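Local coordinates for protein arginase 1, mitochondrial (Arabidopsis thaliana, PDB 6VSU) that catalyses the manganese-dependent hydrolysis of L-arginine to urea and L-ornithine, and of agmatine to urea and putrescine, as a homohexamer, at residues 53-58 with 137-142; 59-64 with 292-297; 67-72 with 93-98; 256-261 with 302-307. All blocks are in the same frame, centred on the assembly; numbering follows the deposited sequence.

Interaction 1: 53-58 with 137-142; sequences HNSSFL and GGDHSI. With MN (manganese (II) ion), chain B; NA (sodium ion), chain C.
The carboxylate of D139 and the carboxamide of N54 are the flat groups of this contact, and the hydroxyl of S141 links the two. N54 ND2 donates to S141 OG (3.0 Å), which lies 16° out of the amide plane; S141 OG in turn donates to D139 OD1 (2.6 Å) on the syn side of that oxygen. The backbone N of S141 reaches the same OD1 at 2.8 Å, almost in line with the C–O bond, closing an Asx turn. On one face of the H53 ring sits N54 ND2, displaced toward the rim. D139 OD2 faces the other segment: the bond from N54 N (3.0 Å) is weak, and S55 OG lies 3.2 Å from OD2 but is also hydrogen-bonded to G52 O. With chi1 at 75°, the D139 carboxylate is tucked between its own N and carbonyl carbon, beside the turn it holds. Here two loops meet at the C-terminal ends of parallel strands, where the arginase α/β fold builds its active site. Next to D139, H140 ND1 binds manganese at 2.3 Å together with D164, D168 and D249 and two waters, while its NE2 is hydrogen-bonded to S247. Further along 53-58, S56 binds L-ornithine and L58 O coordinates sodium at 2.8 Å. The amide oxygen of N54 is taken by N176, which probably binds the substrate.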
loop_
_atom_site.group_PDB
_atom_site.type_symbol
_atom_site.label_atom_id
_atom_site.label_comp_id
_atom_site.label_asym_id
_atom_site.label_seq_id
_atom_site.Cartn_x
_atom_site.Cartn_y
_atom_site.Cartn_z
ATOM N N HIS E 53 13.983 20.812 5.987
ATOM C CA HIS E 53 15.189 20.903 5.122
ATOM C C HIS E 53 16.492 20.699 5.929
ATOM O O HIS E 53 17.577 20.695 5.332
ATOM C CB HIS E 53 15.204 22.186 4.309
ATOM C CG HIS E 53 15.393 23.416 5.128
ATOM N ND1 HIS E 53 14.356 23.987 5.847
ATOM C CD2 HIS E 53 16.498 24.186 5.342
ATOM C CE1 HIS E 53 14.817 25.076 6.467
ATOM N NE2 HIS E 53 16.141 25.212 6.167
ATOM N N ASN E 54 16.417 20.548 7.233
ATOM C CA ASN E 54 17.582 20.237 8.112
ATOM C C ASN E 54 17.720 18.719 8.323
ATOM O O ASN E 54 18.690 18.324 9.020
ATOM C CB ASN E 54 17.468 21.019 9.409
ATOM C CG ASN E 54 17.769 22.472 9.161
ATOM O OD1 ASN E 54 18.680 22.774 8.376
ATOM N ND2 ASN E 54 16.997 23.354 9.769
ATOM N N SER E 55 16.813 17.922 7.728
ATOM C CA SER E 55 16.795 16.442 7.743
ATOM C C SER E 55 17.987 15.915 6.952
ATOM O O SER E 55 18.358 16.497 5.994
ATOM C CB SER E 55 15.485 15.910 7.171
ATOM O OG SER E 55 14.403 16.360 7.944
ATOM N N SER E 56 18.529 14.795 7.345
ATOM C CA SER E 56 19.715 14.193 6.688
ATOM C C SER E 56 19.273 13.138 5.682
ATOM O O SER E 56 20.100 12.748 4.931
ATOM C CB SER E 56 20.651 13.570 7.712
ATOM O OG SER E 56 19.931 12.660 8.563
ATOM N N PHE E 57 18.024 12.691 5.676
ATOM C CA PHE E 57 17.610 11.576 4.791
ATOM C C PHE E 57 16.337 11.935 3.999
ATOM O O PHE E 57 16.324 11.683 2.804
ATOM C CB PHE E 57 17.489 10.270 5.581
ATOM C CG PHE E 57 17.293 9.019 4.746
ATOM C CD1 PHE E 57 18.297 8.549 3.917
ATOM C CD2 PHE E 57 16.099 8.317 4.782
ATOM C CE1 PHE E 57 18.133 7.407 3.137
ATOM C CE2 PHE E 57 15.915 7.196 3.982
ATOM C CZ PHE E 57 16.933 6.737 3.172
ATOM N N LEU E 58 15.260 12.330 4.651
ATOM C CA LEU E 58 13.966 12.633 3.988
ATOM C C LEU E 58 13.410 13.878 4.671
ATOM O O LEU E 58 13.553 13.966 5.948
ATOM C CB LEU E 58 13.009 11.429 4.131
ATOM C CG LEU E 58 13.364 10.195 3.307
ATOM C CD1 LEU E 58 12.492 8.992 3.665
ATOM C CD2 LEU E 58 13.286 10.479 1.798
ATOM N N GLY E 137 6.374 19.635 14.910
ATOM C CA GLY E 137 7.340 19.648 13.808
ATOM C C GLY E 137 6.775 18.931 12.577
ATOM O O GLY E 137 5.670 18.393 12.631
ATOM N N GLY E 138 7.530 18.962 11.465
ATOM C CA GLY E 138 8.848 19.567 11.386
ATOM C C GLY E 138 9.931 18.609 11.873
ATOM O O GLY E 138 9.649 17.702 12.712
ATOM N N ASP E 139 11.137 18.722 11.322
ATOM C CA ASP E 139 12.288 17.888 11.735
ATOM C C ASP E 139 12.830 18.396 13.095
ATOM O O ASP E 139 12.416 19.453 13.570
ATOM C CB ASP E 139 13.305 17.809 10.602
ATOM C CG ASP E 139 14.171 19.051 10.356
ATOM O OD1 ASP E 139 14.657 19.677 11.360
ATOM O OD2 ASP E 139 14.407 19.344 9.135
ATOM N N HIS E 140 13.742 17.656 13.714
ATOM C CA HIS E 140 14.192 17.918 15.109
ATOM C C HIS E 140 15.045 19.201 15.192
ATOM O O HIS E 140 15.333 19.610 16.274
ATOM C CB HIS E 140 14.930 16.677 15.672
ATOM C CG HIS E 140 14.527 16.416 17.062
ATOM N ND1 HIS E 140 14.459 15.163 17.583
ATOM C CD2 HIS E 140 14.062 17.260 17.994
ATOM C CE1 HIS E 140 14.005 15.241 18.802
ATOM N NE2 HIS E 140 13.790 16.510 19.074
ATOM N N SER E 141 15.386 19.863 14.087
ATOM C CA SER E 141 16.188 21.106 14.144
ATOM C C SER E 141 15.426 22.174 14.920
ATOM O O SER E 141 16.081 23.062 15.525
ATOM C CB SER E 141 16.638 21.601 12.809
ATOM O OG SER E 141 15.559 22.020 12.029
ATOM N N ILE E 142 14.112 22.097 14.920
ATOM C CA ILE E 142 13.288 23.198 15.458
ATOM C C ILE E 142 13.360 23.220 16.998
ATOM O O ILE E 142 13.086 24.278 17.594
ATOM C CB ILE E 142 11.870 23.052 14.933
ATOM C CG1 ILE E 142 11.145 21.934 15.663
ATOM C CG2 ILE E 142 11.904 22.895 13.404
ATOM C CD1 ILE E 142 9.744 21.775 15.251
HETATM MN MN MN B . 15.747 13.439 16.750
HETATM NA NA NA C . 13.506 13.618 8.769
HETATM O O HOH W 1 15.834 12.527 7.544
HETATM O O HOH W 2 16.789 11.830 15.817
HETATM O O HOH W 3 16.641 13.993 14.562
#

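Interaction 2: 59-64 with 292-297; sequences QGPAFA and EFNPQR. With NA (sodium ion), chain C.
G60 and P61 meet N294 and F293 through backbone and short side chains, a 3-10 turn fitted into a second loop at the C-terminal ends of the strands of the parallel arginase sheet. The CA of P61 points its C–H at F293 O, a CA-H···O contact of 3.3 Å. G60, with no side chain to interpose, brings its CA to 3.2 Å from N294 OD1. Beyond them, A64 CB packs on F293 CD2 (3.7 Å), and P295 CG reaches F63 CB, while P295 CD lies over the centre of one face of the F293 ring. The second shell fixes the loop: N294 OD1 accepts from Q296 N in an Asx turn, and N294 ND2 is held by S262. Water completes the join, accepting from N294 ND2 and, weakly, from G60 N, and donating to Q296 OE1 (2.8 Å). The Q296 amide and the F63 ring are inclined at 61°, and NE2 goes on to bond E70 of a neighbouring subunit, whose R67 makes a cation-pi contact with F63. At the inner end E292, inferred to bind substrate, folds back at chi2 (-74°); its OE2 bonds H180 and the backbone N of H140, and its OE1 binds sodium at 2.8 Å.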
loop_
_atom_site.group_PDB
_atom_site.type_symbol
_atom_site.label_atom_id
_atom_site.label_comp_id
_atom_site.label_asym_id
_atom_site.label_seq_id
_atom_site.Cartn_x
_atom_site.Cartn_y
_atom_site.Cartn_z
ATOM N N GLN E 59 12.759 14.745 3.910
ATOM C CA GLN E 59 12.242 16.051 4.381
ATOM C C GLN E 59 10.734 16.020 4.675
ATOM O O GLN E 59 10.159 17.101 4.983
ATOM C CB GLN E 59 12.552 17.097 3.313
ATOM C CG GLN E 59 14.041 17.375 3.117
ATOM C CD GLN E 59 14.375 18.562 2.226
ATOM O OE1 GLN E 59 13.737 19.628 2.263
ATOM N NE2 GLN E 59 15.428 18.383 1.441
ATOM N N GLY E 60 10.123 14.836 4.609
ATOM C CA GLY E 60 8.704 14.557 4.887
ATOM C C GLY E 60 8.114 15.251 6.112
ATOM O O GLY E 60 6.962 15.662 6.054
ATOM N N PRO E 61 8.830 15.408 7.244
ATOM C CA PRO E 61 8.283 16.132 8.379
ATOM C C PRO E 61 7.797 17.542 8.082
ATOM O O PRO E 61 6.933 17.971 8.746
ATOM C CB PRO E 61 9.430 16.113 9.423
ATOM C CG PRO E 61 10.128 14.806 9.066
ATOM C CD PRO E 61 10.122 14.774 7.556
ATOM N N ALA E 62 8.297 18.198 7.065
ATOM C CA ALA E 62 7.718 19.502 6.631
ATOM C C ALA E 62 6.203 19.414 6.442
ATOM O O ALA E 62 5.588 20.503 6.496
ATOM C CB ALA E 62 8.335 19.991 5.352
ATOM N N PHE E 63 5.615 18.228 6.168
ATOM C CA PHE E 63 4.172 18.100 5.816
ATOM C C PHE E 63 3.372 17.671 7.049
ATOM O O PHE E 63 2.161 17.479 6.953
ATOM C CB PHE E 63 3.934 17.110 4.666
ATOM C CG PHE E 63 4.637 17.462 3.398
ATOM C CD1 PHE E 63 4.235 18.546 2.654
ATOM C CD2 PHE E 63 5.719 16.742 2.945
ATOM C CE1 PHE E 63 4.879 18.888 1.465
ATOM C CE2 PHE E 63 6.369 17.077 1.773
ATOM C CZ PHE E 63 5.942 18.147 1.020
ATOM N N ALA E 64 4.030 17.430 8.170
ATOM C CA ALA E 64 3.399 16.806 9.342
ATOM C C ALA E 64 2.337 17.683 10.011
ATOM O O ALA E 64 1.253 17.193 10.302
ATOM C CB ALA E 64 4.430 16.427 10.316
ATOM N N GLU E 292 9.363 14.877 13.761
ATOM C CA GLU E 292 9.906 13.791 12.910
ATOM C C GLU E 292 8.796 12.813 12.506
ATOM O O GLU E 292 9.149 11.737 11.961
ATOM C CB GLU E 292 11.083 13.125 13.613
ATOM C CG GLU E 292 12.272 14.087 13.690
ATOM C CD GLU E 292 13.040 14.337 12.405
ATOM O OE1 GLU E 292 12.775 13.565 11.420
ATOM O OE2 GLU E 292 13.967 15.246 12.394
ATOM N N PHE E 293 7.514 13.156 12.685
ATOM C CA PHE E 293 6.445 12.391 12.009
ATOM C C PHE E 293 6.559 12.716 10.523
ATOM O O PHE E 293 6.617 13.885 10.185
ATOM C CB PHE E 293 5.082 12.752 12.562
ATOM C CG PHE E 293 3.926 12.426 11.660
ATOM C CD1 PHE E 293 3.878 11.214 10.975
ATOM C CD2 PHE E 293 2.854 13.290 11.556
ATOM C CE1 PHE E 293 2.819 10.936 10.136
ATOM C CE2 PHE E 293 1.774 12.984 10.739
ATOM C CZ PHE E 293 1.777 11.820 10.012
ATOM N N ASN E 294 6.767 11.700 9.713
ATOM C CA ASN E 294 6.958 11.796 8.251
ATOM C C ASN E 294 5.736 11.180 7.564
ATOM O O ASN E 294 5.734 9.976 7.356
ATOM C CB ASN E 294 8.228 11.093 7.777
ATOM C CG ASN E 294 8.480 11.348 6.321
ATOM O OD1 ASN E 294 7.548 11.682 5.573
ATOM N ND2 ASN E 294 9.734 11.235 5.944
ATOM N N PRO E 295 4.713 11.989 7.177
ATOM C CA PRO E 295 3.497 11.497 6.530
ATOM C C PRO E 295 3.769 10.680 5.253
ATOM O O PRO E 295 3.021 9.775 4.942
ATOM C CB PRO E 295 2.700 12.740 6.135
ATOM C CG PRO E 295 3.314 13.860 6.878
ATOM C CD PRO E 295 4.717 13.448 7.271
ATOM N N GLN E 296 4.849 10.974 4.540
ATOM C CA GLN E 296 5.143 10.263 3.266
ATOM C C GLN E 296 5.681 8.853 3.591
ATOM O O GLN E 296 5.820 8.100 2.658
ATOM C CB GLN E 296 6.145 11.030 2.405
ATOM C CG GLN E 296 5.698 12.465 2.169
ATOM C CD GLN E 296 6.568 13.371 1.316
ATOM O OE1 GLN E 296 7.712 13.690 1.722
ATOM N NE2 GLN E 296 5.979 13.836 0.183
ATOM N N ARG E 297 6.001 8.517 4.847
ATOM C CA ARG E 297 6.439 7.160 5.238
ATOM C C ARG E 297 5.342 6.469 6.045
ATOM O O ARG E 297 5.564 5.335 6.458
ATOM C CB ARG E 297 7.760 7.228 6.018
ATOM C CG ARG E 297 8.986 7.600 5.184
ATOM C CD ARG E 297 9.321 6.653 4.046
ATOM N NE ARG E 297 10.690 6.100 4.011
ATOM C CZ ARG E 297 11.325 5.552 5.081
ATOM N NH1 ARG E 297 10.740 5.521 6.277
ATOM N NH2 ARG E 297 12.540 5.028 4.950
HETATM NA NA NA C . 13.506 13.618 8.769
HETATM O O HOH W 4 9.803 12.271 2.871
HETATM O O HOH W 1 15.834 12.527 7.544
#

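Interaction 3: 67-72 with 93-98; sequences RIREAI and LTDVGD
R69 reaches from helix 64-72 to D95 and D98 of strand 93-98, spanning a β-α-β crossover: the helix links strand 43-48 to its parallel neighbour 93-98, an outermost strand of the sheet within the chain. The helix and strand segments run roughly antiparallel, at 145°, with axes 11.2 Å apart, a separation that the long R69 side chain bridges. The tight part is a salt-bridge network of R69, D95 and D98. The R69 chain is extended from CG to NE and delivers a guanidinium whose plane is only 7° from that of the D95 carboxylate. The grip is side-on: NE binds OD2 (2.6 Å) and NH2 binds OD1 (3.2 Å), each through the syn lone pair. End-on, NH1 and NH2 both converge on D98 OD1 from one face of a carboxylate turned 52° away. This cluster is partly exposed and lies at a subunit boundary, where D106 of a neighbouring subunit packs on D95 and E103 of that subunit accepts from D98 N. The loose part is apolar and, in contrast, buried: I72 CG2 merely brushes L93 CD2 at 4.4 Å, while L46 of the adjoining strand packs on L93. D95 is also braced from its own strand, in an Asx turn where G97 N donates to OD1 from above the carboxylate plane at 2.9 Å.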
loop_
_atom_site.group_PDB
_atom_site.type_symbol
_atom_site.label_atom_id
_atom_site.label_comp_id
_atom_site.label_asym_id
_atom_site.label_seq_id
_atom_site.Cartn_x
_atom_site.Cartn_y
_atom_site.Cartn_z
ATOM N N ARG E 67 -1.412 17.270 9.126
ATOM C CA ARG E 67 -1.855 15.868 9.287
ATOM C C ARG E 67 -2.076 15.581 10.764
ATOM O O ARG E 67 -3.036 14.912 11.095
ATOM C CB ARG E 67 -0.861 14.864 8.725
ATOM C CG ARG E 67 -0.445 15.137 7.298
ATOM C CD ARG E 67 -1.691 15.170 6.446
ATOM N NE ARG E 67 -1.337 15.247 5.028
ATOM C CZ ARG E 67 -1.198 14.214 4.213
ATOM N NH1 ARG E 67 -1.365 12.979 4.661
ATOM N NH2 ARG E 67 -0.884 14.436 2.948
ATOM N N ILE E 68 -1.262 16.119 11.630
ATOM C CA ILE E 68 -1.457 15.910 13.079
ATOM C C ILE E 68 -2.802 16.516 13.514
ATOM O O ILE E 68 -3.610 15.828 14.222
ATOM C CB ILE E 68 -0.262 16.488 13.854
ATOM C CG1 ILE E 68 1.010 15.726 13.484
ATOM C CG2 ILE E 68 -0.575 16.390 15.322
ATOM C CD1 ILE E 68 2.274 16.229 14.149
ATOM N N ARG E 69 -3.053 17.762 13.118
ATOM C CA ARG E 69 -4.286 18.467 13.540
ATOM C C ARG E 69 -5.502 17.689 13.059
ATOM O O ARG E 69 -6.420 17.506 13.847
ATOM C CB ARG E 69 -4.377 19.832 12.862
ATOM C CG ARG E 69 -3.324 20.822 13.311
ATOM C CD ARG E 69 -3.665 22.217 12.839
ATOM N NE ARG E 69 -2.719 23.111 13.457
ATOM C CZ ARG E 69 -1.551 23.426 12.938
ATOM N NH1 ARG E 69 -1.193 22.940 11.766
ATOM N NH2 ARG E 69 -0.749 24.233 13.593
ATOM N N GLU E 70 -5.458 17.217 11.817
ATOM C CA GLU E 70 -6.610 16.455 11.299
ATOM C C GLU E 70 -6.842 15.278 12.254
ATOM O O GLU E 70 -7.992 14.987 12.570
ATOM C CB GLU E 70 -6.331 15.983 9.880
ATOM C CG GLU E 70 -7.513 15.269 9.308
ATOM C CD GLU E 70 -7.259 14.616 7.967
ATOM O OE1 GLU E 70 -8.189 14.662 7.163
ATOM O OE2 GLU E 70 -6.148 14.077 7.718
ATOM N N ALA E 71 -5.771 14.569 12.632
ATOM C CA ALA E 71 -5.877 13.301 13.388
ATOM C C ALA E 71 -6.380 13.611 14.807
ATOM O O ALA E 71 -7.135 12.813 15.360
ATOM C CB ALA E 71 -4.549 12.561 13.389
ATOM N N ILE E 72 -6.015 14.760 15.354
ATOM C CA ILE E 72 -6.490 15.165 16.710
ATOM C C ILE E 72 -8.011 15.233 16.699
ATOM O O ILE E 72 -8.605 14.850 17.713
ATOM C CB ILE E 72 -5.861 16.487 17.170
ATOM C CG1 ILE E 72 -4.362 16.371 17.426
ATOM C CG2 ILE E 72 -6.537 17.015 18.404
ATOM C CD1 ILE E 72 -3.711 17.749 17.582
ATOM N N LEU E 93 -6.921 23.138 25.227
ATOM C CA LEU E 93 -6.187 23.183 23.930
ATOM C C LEU E 93 -6.705 24.328 23.057
ATOM O O LEU E 93 -7.910 24.484 22.868
ATOM C CB LEU E 93 -6.330 21.824 23.234
ATOM C CG LEU E 93 -5.517 21.675 21.944
ATOM C CD1 LEU E 93 -4.006 21.750 22.180
ATOM C CD2 LEU E 93 -5.856 20.360 21.234
ATOM N N THR E 94 -5.791 25.142 22.560
ATOM C CA THR E 94 -6.050 26.024 21.392
ATOM C C THR E 94 -4.936 25.781 20.374
ATOM O O THR E 94 -4.035 25.047 20.680
ATOM C CB THR E 94 -6.137 27.516 21.768
ATOM O OG1 THR E 94 -4.960 27.879 22.471
ATOM C CG2 THR E 94 -7.361 27.815 22.584
ATOM N N ASP E 95 -4.963 26.505 19.284
ATOM C CA ASP E 95 -4.092 26.251 18.105
ATOM C C ASP E 95 -3.888 27.603 17.417
ATOM O O ASP E 95 -4.891 28.184 16.979
ATOM C CB ASP E 95 -4.769 25.249 17.177
ATOM C CG ASP E 95 -3.929 24.827 15.984
ATOM O OD1 ASP E 95 -2.774 25.308 15.789
ATOM O OD2 ASP E 95 -4.431 23.959 15.278
ATOM N N VAL E 96 -2.657 28.079 17.374
ATOM C CA VAL E 96 -2.323 29.353 16.671
ATOM C C VAL E 96 -1.811 29.061 15.262
ATOM O O VAL E 96 -1.371 29.968 14.630
ATOM C CB VAL E 96 -1.330 30.225 17.461
ATOM C CG1 VAL E 96 -1.758 30.415 18.906
ATOM C CG2 VAL E 96 0.039 29.620 17.436
ATOM N N GLY E 97 -1.925 27.846 14.759
ATOM C CA GLY E 97 -1.577 27.536 13.366
ATOM C C GLY E 97 -0.083 27.367 13.134
ATOM O O GLY E 97 0.690 27.115 14.071
ATOM N N ASP E 98 0.299 27.515 11.885
ATOM C CA ASP E 98 1.673 27.218 11.410
ATOM C C ASP E 98 2.447 28.515 11.143
ATOM O O ASP E 98 1.886 29.491 10.620
ATOM C CB ASP E 98 1.605 26.410 10.108
ATOM C CG ASP E 98 1.152 24.987 10.365
ATOM O OD1 ASP E 98 1.103 24.599 11.587
ATOM O OD2 ASP E 98 0.804 24.291 9.353
#

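Interaction 4: 256-261 with 302-307; sequences AFAPGV and GMTAMV
T304 and P259 lie alongside each other with their side chains running in opposite directions, which brings T304 OG1 to 3.3 Å from P259 CD and within bonding distance of the backbone N of G260. That N–H donates to OG1 at 2.9 Å, with an angle of 144° at the hydrogen. A chi1 of -42° places the T304 hydroxyl beside its own backbone N, anti to the carbonyl carbon, and turns CG2 toward A258 CB (4.0 Å). M303 comes from another direction: its chain is straight as far as SD, then bends at chi3 (79°); the M303 side chain crosses P259 at about a right angle and its CE touches CD at 3.6 Å. The loop 256-261 follows the strand and turn that supply the manganese ligands D249 and D251, and it packs here on the first turn of the chain's last helix, 303-319, in the arginase α/β fold. G260, the centre of an inverse gamma turn, has no side chain, which lets its backbone come close to T304 CB. One turn along the helix, V307 CG2 lies 3.4 Å from F257 O. T304 OG1 is also hydrogen-bonded to D298, ahead of the helix. P255 and P266 of a neighbouring subunit pack against M303 and V307, and the F257 ring meets F257 of another subunit.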
loop_
_atom_site.group_PDB
_atom_site.type_symbol
_atom_site.label_atom_id
_atom_site.label_comp_id
_atom_site.label_asym_id
_atom_site.label_seq_id
_atom_site.Cartn_x
_atom_site.Cartn_y
_atom_site.Cartn_z
ATOM N N ALA E 256 7.235 -0.532 14.603
ATOM C CA ALA E 256 5.958 -1.267 14.601
ATOM C C ALA E 256 4.834 -0.279 14.935
ATOM O O ALA E 256 3.728 -0.508 14.391
ATOM C CB ALA E 256 5.971 -2.391 15.560
ATOM N N PHE E 257 5.074 0.694 15.845
ATOM C CA PHE E 257 4.035 1.618 16.357
ATOM C C PHE E 257 4.046 2.887 15.499
ATOM O O PHE E 257 2.974 3.479 15.306
ATOM C CB PHE E 257 4.200 1.942 17.852
ATOM C CG PHE E 257 4.310 0.723 18.762
ATOM C CD1 PHE E 257 3.178 0.115 19.262
ATOM C CD2 PHE E 257 5.539 0.125 19.006
ATOM C CE1 PHE E 257 3.281 -1.021 20.051
ATOM C CE2 PHE E 257 5.642 -1.053 19.725
ATOM C CZ PHE E 257 4.513 -1.623 20.265
ATOM N N ALA E 258 5.190 3.248 14.925
ATOM C CA ALA E 258 5.405 4.555 14.273
ATOM C C ALA E 258 6.267 4.359 13.046
ATOM O O ALA E 258 7.473 4.683 13.054
ATOM C CB ALA E 258 5.987 5.550 15.224
ATOM N N PRO E 259 5.691 3.735 11.976
ATOM C CA PRO E 259 6.444 3.548 10.753
ATOM C C PRO E 259 6.693 4.878 10.033
ATOM O O PRO E 259 7.582 4.892 9.168
ATOM C CB PRO E 259 5.618 2.509 9.950
ATOM C CG PRO E 259 4.217 2.647 10.478
ATOM C CD PRO E 259 4.360 3.100 11.924
ATOM N N GLY E 260 5.839 5.907 10.258
ATOM C CA GLY E 260 5.869 7.178 9.528
ATOM C C GLY E 260 6.981 8.044 10.075
ATOM O O GLY E 260 6.687 9.110 10.740
ATOM N N VAL E 261 8.219 7.592 9.893
ATOM C CA VAL E 261 9.420 8.350 10.331
ATOM C C VAL E 261 10.447 8.245 9.200
ATOM O O VAL E 261 10.365 7.275 8.361
ATOM C CB VAL E 261 9.968 7.790 11.655
ATOM C CG1 VAL E 261 8.982 7.918 12.778
ATOM C CG2 VAL E 261 10.411 6.342 11.510
ATOM N N GLY E 302 -2.899 6.450 7.779
ATOM C CA GLY E 302 -2.394 7.516 8.665
ATOM C C GLY E 302 -2.188 7.036 10.100
ATOM O O GLY E 302 -2.469 7.752 11.019
ATOM N N MET E 303 -1.726 5.825 10.311
ATOM C CA MET E 303 -1.583 5.293 11.686
ATOM C C MET E 303 -0.571 6.185 12.438
ATOM O O MET E 303 -0.850 6.515 13.584
ATOM C CB MET E 303 -1.110 3.833 11.669
ATOM C CG MET E 303 -0.930 3.255 13.061
ATOM S SD MET E 303 -0.562 1.468 13.112
ATOM C CE MET E 303 1.180 1.550 12.701
ATOM N N THR E 304 0.524 6.630 11.810
ATOM C CA THR E 304 1.533 7.486 12.512
ATOM C C THR E 304 0.966 8.864 12.793
ATOM O O THR E 304 1.293 9.435 13.847
ATOM C CB THR E 304 2.924 7.483 11.853
ATOM O OG1 THR E 304 3.259 6.151 11.452
ATOM C CG2 THR E 304 3.976 7.972 12.806
ATOM N N ALA E 305 0.028 9.340 11.980
ATOM C CA ALA E 305 -0.678 10.627 12.235
ATOM C C ALA E 305 -1.460 10.468 13.541
ATOM O O ALA E 305 -1.449 11.396 14.326
ATOM C CB ALA E 305 -1.573 11.035 11.078
ATOM N N MET E 306 -2.124 9.329 13.759
ATOM C CA MET E 306 -2.933 9.109 14.989
ATOM C C MET E 306 -2.000 8.951 16.212
ATOM O O MET E 306 -2.334 9.436 17.302
ATOM C CB MET E 306 -3.811 7.869 14.868
ATOM C CG MET E 306 -4.666 7.918 13.621
ATOM S SD MET E 306 -5.939 9.225 13.769
ATOM C CE MET E 306 -6.975 8.694 15.132
ATOM N N VAL E 307 -0.856 8.305 16.029
ATOM C CA VAL E 307 0.220 8.261 17.062
ATOM C C VAL E 307 0.648 9.685 17.430
ATOM O O VAL E 307 0.735 9.989 18.634
ATOM C CB VAL E 307 1.422 7.424 16.576
ATOM C CG1 VAL E 307 2.703 7.644 17.409
ATOM C CG2 VAL E 307 1.070 5.960 16.543
#

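Interactions 1, 2 and 4 are largely buried, whereas interaction 3 is partly exposed. The first two adjoin each other and share the sodium ion and one water, and G138 N meets P61 O between them. Interaction 1 is polar, with carboxylate, hydroxyls and backbone amides, whereas interaction 2 joins its segments by apolar and C–H contacts and a bridging water. Interaction 4 joins interaction 2 through N294 N and G260 O, but is mostly apolar apart from one hydroxyl-backbone bond. Interaction 3 alone brings an ionic network, at the outermost strand of the sheet within the chain; F293 of interaction 2 packs on its helix, as do residues of 302-307. Neighbouring subunits pack on interactions 2, 3 and 4.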